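Local coordinates for 11S globulin isoform 1 (Cocos nucifera, PDB 5WPW), which serves as a seed storage protein of coconut, a hexameric 11S globulin that acts as a nutrient reservoir and is a potential food allergen, at the interface of chains A and B. Residues are numbered along the deposited sequence; one frame, centred on the assembly and turned at random. Chains: chain A/B, 11S globulin isoform 1.

Contacts 1 and 2 are neighbouring halves of one patch, the centres of their C-alpha atoms about 5 Å apart, and they share A:Ser85 and B:Asn264. On chain A both draw on strand 83-85 and its continuation; on chain B both draw on strand 262-264 and the residues just after it. Contact 2 joins the two strands through their backbones and packs a proline beside them, whereas contact 1 fastens the chain that follows with an arginine. Because the interface between these copies is two-fold symmetric, the whole patch recurs with the chains exchanged, so this pair of subunits is joined twice at this interface of the hexamer.

Contact 1: the interface of chains A and B. Residues chain A 85-87; chain B 264, 266.
A:Phe86 presents the rim of its ring to the side-chain amide of B:Asn264, ring atom CD1 lying 3.9 Å from the amide nitrogen ND2. The two side chains run at about a right angle to each other, with ring and amide planes 31° apart, and ND2 sits at the CD1-CE1 edge, close to the ring plane. CG of B:Asn264 stands opposite its own backbone N (chi1 -174°), which carries the amide across toward chain A. The other end of that amide is tied down within chain B: the backbone N of B:Arg266 donates to OD1 of B:Asn264 at 3.0 Å, which should fix the amide's rotation with ND2 towards the ring.

Farther out, B:Arg266 grips the carbonyl oxygen of A:Phe86 side-on with two nitrogens. NE donates to O at 2.8 Å, nearly in line with the C=O bond, while NH2 reaches the same O at 2.6 Å from above the carbonyl plane. Both bonds are bent, with about 125° at the hydrogen of NH2, and the oxygen is tilted from the guanidinium plane. The arginine chain bends at chi3, turning its head onto this acceptor, and NH2 also lies 3.8 Å from CB of A:Phe86. The site lies where each chain leaves a short strand, 83-85 in chain A and 262-264 in chain B, at the seam between two cupin subunits.

Contact 2: the interface of chains A and B. Residues chain A 84-85, 101, 222; chain B 263-265.
A:Gln84 and B:Phe263 join two short strands of neighbouring cupin subunits, 83-85 of chain A and 262-264 of chain B, through their backbones. The amide N of A:Gln84 donates to the carbonyl O of B:Phe263 at 3.1 Å. The bond is straight, 164° at the hydrogen, and uses main-chain groups, the donor lying nearly on the line of the B:Phe263 carbonyl.

Beside this bond the carbonyl of A:Gln84 points into chain B, between the side chain of B:Asn264 and the ring of B:Pro265. Its O lies over the face of the B:Asn264 amide, 3.2 Å from the asparagine CG, and comes within 3.4 Å of the proline CD.

B:Pro265 is the apolar half of the patch. Its CG-CD edge packs against a surface formed by CB of A:Ser85 and the CD2 methyl of A:Leu222, which lie side by side: the proline CG meets CB of A:Ser85 at 3.5 Å, and its CD meets CD2 of A:Leu222 at 3.7 Å. The leucine lies obliquely across the proline ring and offers one methyl branch, its CG placed opposite the carbonyl carbon (chi1 -68°). In A:Ser85 the hydroxyl OG sits between the backbone N and the carbonyl carbon (chi1 75°), which leaves the CB methylene to face the proline.

Behind these partners, the ring of B:Phe263 backs the proline from within chain B. The proline N lies 3.8 Å above the plane of that phenyl ring, displaced toward its rim, and the ring flanks the start of the loop after strand 262-264. The same ring borders chain A loosely, CE2 of B:Phe263 being 4.2 Å from the backbone C of A:Leu222. At the outer margin on the chain A side stands the guanidinium of A:Arg101, with NH2 4.4 Å from CG of B:Pro265.

Contact 1: the interface of chains A and B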
loop_
_atom_site.group_PDB
_atom_site.type_symbol
_atom_site.label_atom_id
_atom_site.label_comp_id
_atom_site.label_asym_id
_atom_site.label_seq_id
_atom_site.Cartn_x
_atom_site.Cartn_y
_atom_site.Cartn_z
ATOM N N SER A 85 21.319 32.300 -4.782
ATOM C CA SER A 85 22.617 32.958 -4.692
ATOM C C SER A 85 22.431 34.313 -4.031
ATOM O O SER A 85 21.460 35.021 -4.319
ATOM C CB SER A 85 23.279 33.126 -6.064
ATOM O OG SER A 85 22.666 34.155 -6.809
ATOM N N PHE A 86 23.350 34.647 -3.123
ATOM C CA PHE A 86 23.306 35.876 -2.346
ATOM C C PHE A 86 24.519 36.735 -2.672
ATOM O O PHE A 86 25.599 36.214 -2.962
ATOM C CB PHE A 86 23.289 35.591 -0.830
ATOM C CG PHE A 86 22.141 34.726 -0.371
ATOM C CD1 PHE A 86 22.253 33.340 -0.372
ATOM C CD2 PHE A 86 20.963 35.297 0.084
ATOM C CE1 PHE A 86 21.202 32.544 0.063
ATOM C CE2 PHE A 86 19.912 34.511 0.519
ATOM C CZ PHE A 86 20.025 33.134 0.507
ATOM N N GLN A 87 24.318 38.055 -2.636
ATOM C CA GLN A 87 25.389 39.067 -2.668
ATOM C C GLN A 87 24.794 40.473 -2.705
ATOM O O GLN A 87 24.372 40.956 -3.761
ATOM C CB GLN A 87 26.331 38.887 -3.869
ATOM C CG GLN A 87 27.341 40.033 -4.062
ATOM C CD GLN A 87 28.461 40.053 -3.022
ATOM O OE1 GLN A 87 28.294 39.590 -1.889
ATOM N NE2 GLN A 87 29.613 40.600 -3.409
ATOM N N ASN B 264 23.994 26.431 -4.635
ATOM C CA ASN B 264 24.407 27.826 -4.488
ATOM C C ASN B 264 25.712 27.991 -5.257
ATOM O O ASN B 264 26.704 27.303 -4.937
ATOM C CB ASN B 264 24.569 28.206 -3.017
ATOM C CG ASN B 264 24.848 29.685 -2.823
ATOM O OD1 ASN B 264 25.656 30.280 -3.547
ATOM N ND2 ASN B 264 24.182 30.287 -1.849
ATOM N N ARG B 266 28.121 29.998 -5.207
ATOM C CA ARG B 266 29.266 30.323 -4.368
ATOM C C ARG B 266 29.406 29.393 -3.164
ATOM O O ARG B 266 30.277 29.618 -2.319
ATOM C CB ARG B 266 29.171 31.782 -3.883
ATOM C CG ARG B 266 28.716 32.791 -4.941
ATOM C CD ARG B 266 28.779 34.246 -4.427
ATOM N NE ARG B 266 27.757 34.526 -3.418
ATOM C CZ ARG B 266 27.983 34.585 -2.105
ATOM N NH1 ARG B 266 29.205 34.392 -1.626
ATOM N NH2 ARG B 266 26.982 34.837 -1.268
#

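Contact 2: the interface of chains A and B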
loop_
_atom_site.group_PDB
_atom_site.type_symbol
_atom_site.label_atom_id
_atom_site.label_comp_id
_atom_site.label_asym_id
_atom_site.label_seq_id
_atom_site.Cartn_x
_atom_site.Cartn_y
_atom_site.Cartn_z
ATOM N N GLN A 84 19.698 29.108 -5.112
ATOM C CA GLN A 84 19.739 30.480 -4.617
ATOM C C GLN A 84 21.178 30.985 -4.616
ATOM O O GLN A 84 22.128 30.215 -4.465
ATOM C CB GLN A 84 19.115 30.609 -3.212
ATOM C CG GLN A 84 19.313 29.404 -2.271
ATOM C CD GLN A 84 18.701 29.599 -0.868
ATOM O OE1 GLN A 84 19.356 29.324 0.139
ATOM N NE2 GLN A 84 17.447 30.051 -0.805
ATOM N N SER A 85 21.319 32.300 -4.782
ATOM C CA SER A 85 22.617 32.958 -4.692
ATOM C C SER A 85 22.431 34.313 -4.031
ATOM O O SER A 85 21.460 35.021 -4.319
ATOM C CB SER A 85 23.279 33.126 -6.064
ATOM O OG SER A 85 22.666 34.155 -6.809
ATOM N N ARG A 101 20.193 37.877 -4.980
ATOM C CA ARG A 101 20.158 38.104 -6.420
ATOM C C ARG A 101 19.020 37.332 -7.104
ATOM O O ARG A 101 18.237 37.904 -7.863
ATOM C CB ARG A 101 21.496 37.720 -7.056
ATOM C CG ARG A 101 21.446 37.767 -8.564
ATOM C CD ARG A 101 22.797 37.560 -9.218
ATOM N NE ARG A 101 23.262 36.174 -9.170
ATOM C CZ ARG A 101 22.663 35.135 -9.754
ATOM N NH1 ARG A 101 21.531 35.283 -10.444
ATOM N NH2 ARG A 101 23.209 33.930 -9.641
ATOM N N LEU A 222 19.796 30.230 -12.280
ATOM C CA LEU A 222 20.793 29.533 -11.483
ATOM C C LEU A 222 20.792 28.057 -11.862
ATOM O O LEU A 222 19.742 27.403 -11.840
ATOM C CB LEU A 222 20.517 29.705 -9.995
ATOM C CG LEU A 222 20.712 31.119 -9.436
ATOM C CD1 LEU A 222 19.649 31.418 -8.398
ATOM C CD2 LEU A 222 22.068 31.197 -8.793
ATOM N N PHE B 263 21.482 24.019 -4.773
ATOM C CA PHE B 263 22.595 24.643 -5.496
ATOM C C PHE B 263 22.780 26.090 -5.062
ATOM O O PHE B 263 21.849 26.890 -5.155
ATOM C CB PHE B 263 22.363 24.613 -7.009
ATOM C CG PHE B 263 23.435 25.340 -7.824
ATOM C CD1 PHE B 263 24.779 25.008 -7.686
ATOM C CD2 PHE B 263 23.084 26.340 -8.730
ATOM C CE1 PHE B 263 25.768 25.666 -8.456
ATOM C CE2 PHE B 263 24.058 27.001 -9.494
ATOM C CZ PHE B 263 25.400 26.654 -9.361
ATOM N N ASN B 264 23.994 26.431 -4.635
ATOM C CA ASN B 264 24.407 27.826 -4.488
ATOM C C ASN B 264 25.712 27.991 -5.257
ATOM O O ASN B 264 26.704 27.303 -4.937
ATOM C CB ASN B 264 24.569 28.206 -3.017
ATOM C CG ASN B 264 24.848 29.685 -2.823
ATOM O OD1 ASN B 264 25.656 30.280 -3.547
ATOM N ND2 ASN B 264 24.182 30.287 -1.849
ATOM N N PRO B 265 25.768 28.878 -6.260
ATOM C CA PRO B 265 26.971 28.964 -7.112
ATOM C C PRO B 265 28.238 29.365 -6.373
ATOM O O PRO B 265 29.340 29.099 -6.879
ATOM C CB PRO B 265 26.586 30.025 -8.155
ATOM C CG PRO B 265 25.595 30.871 -7.465
ATOM C CD PRO B 265 24.794 29.925 -6.597
#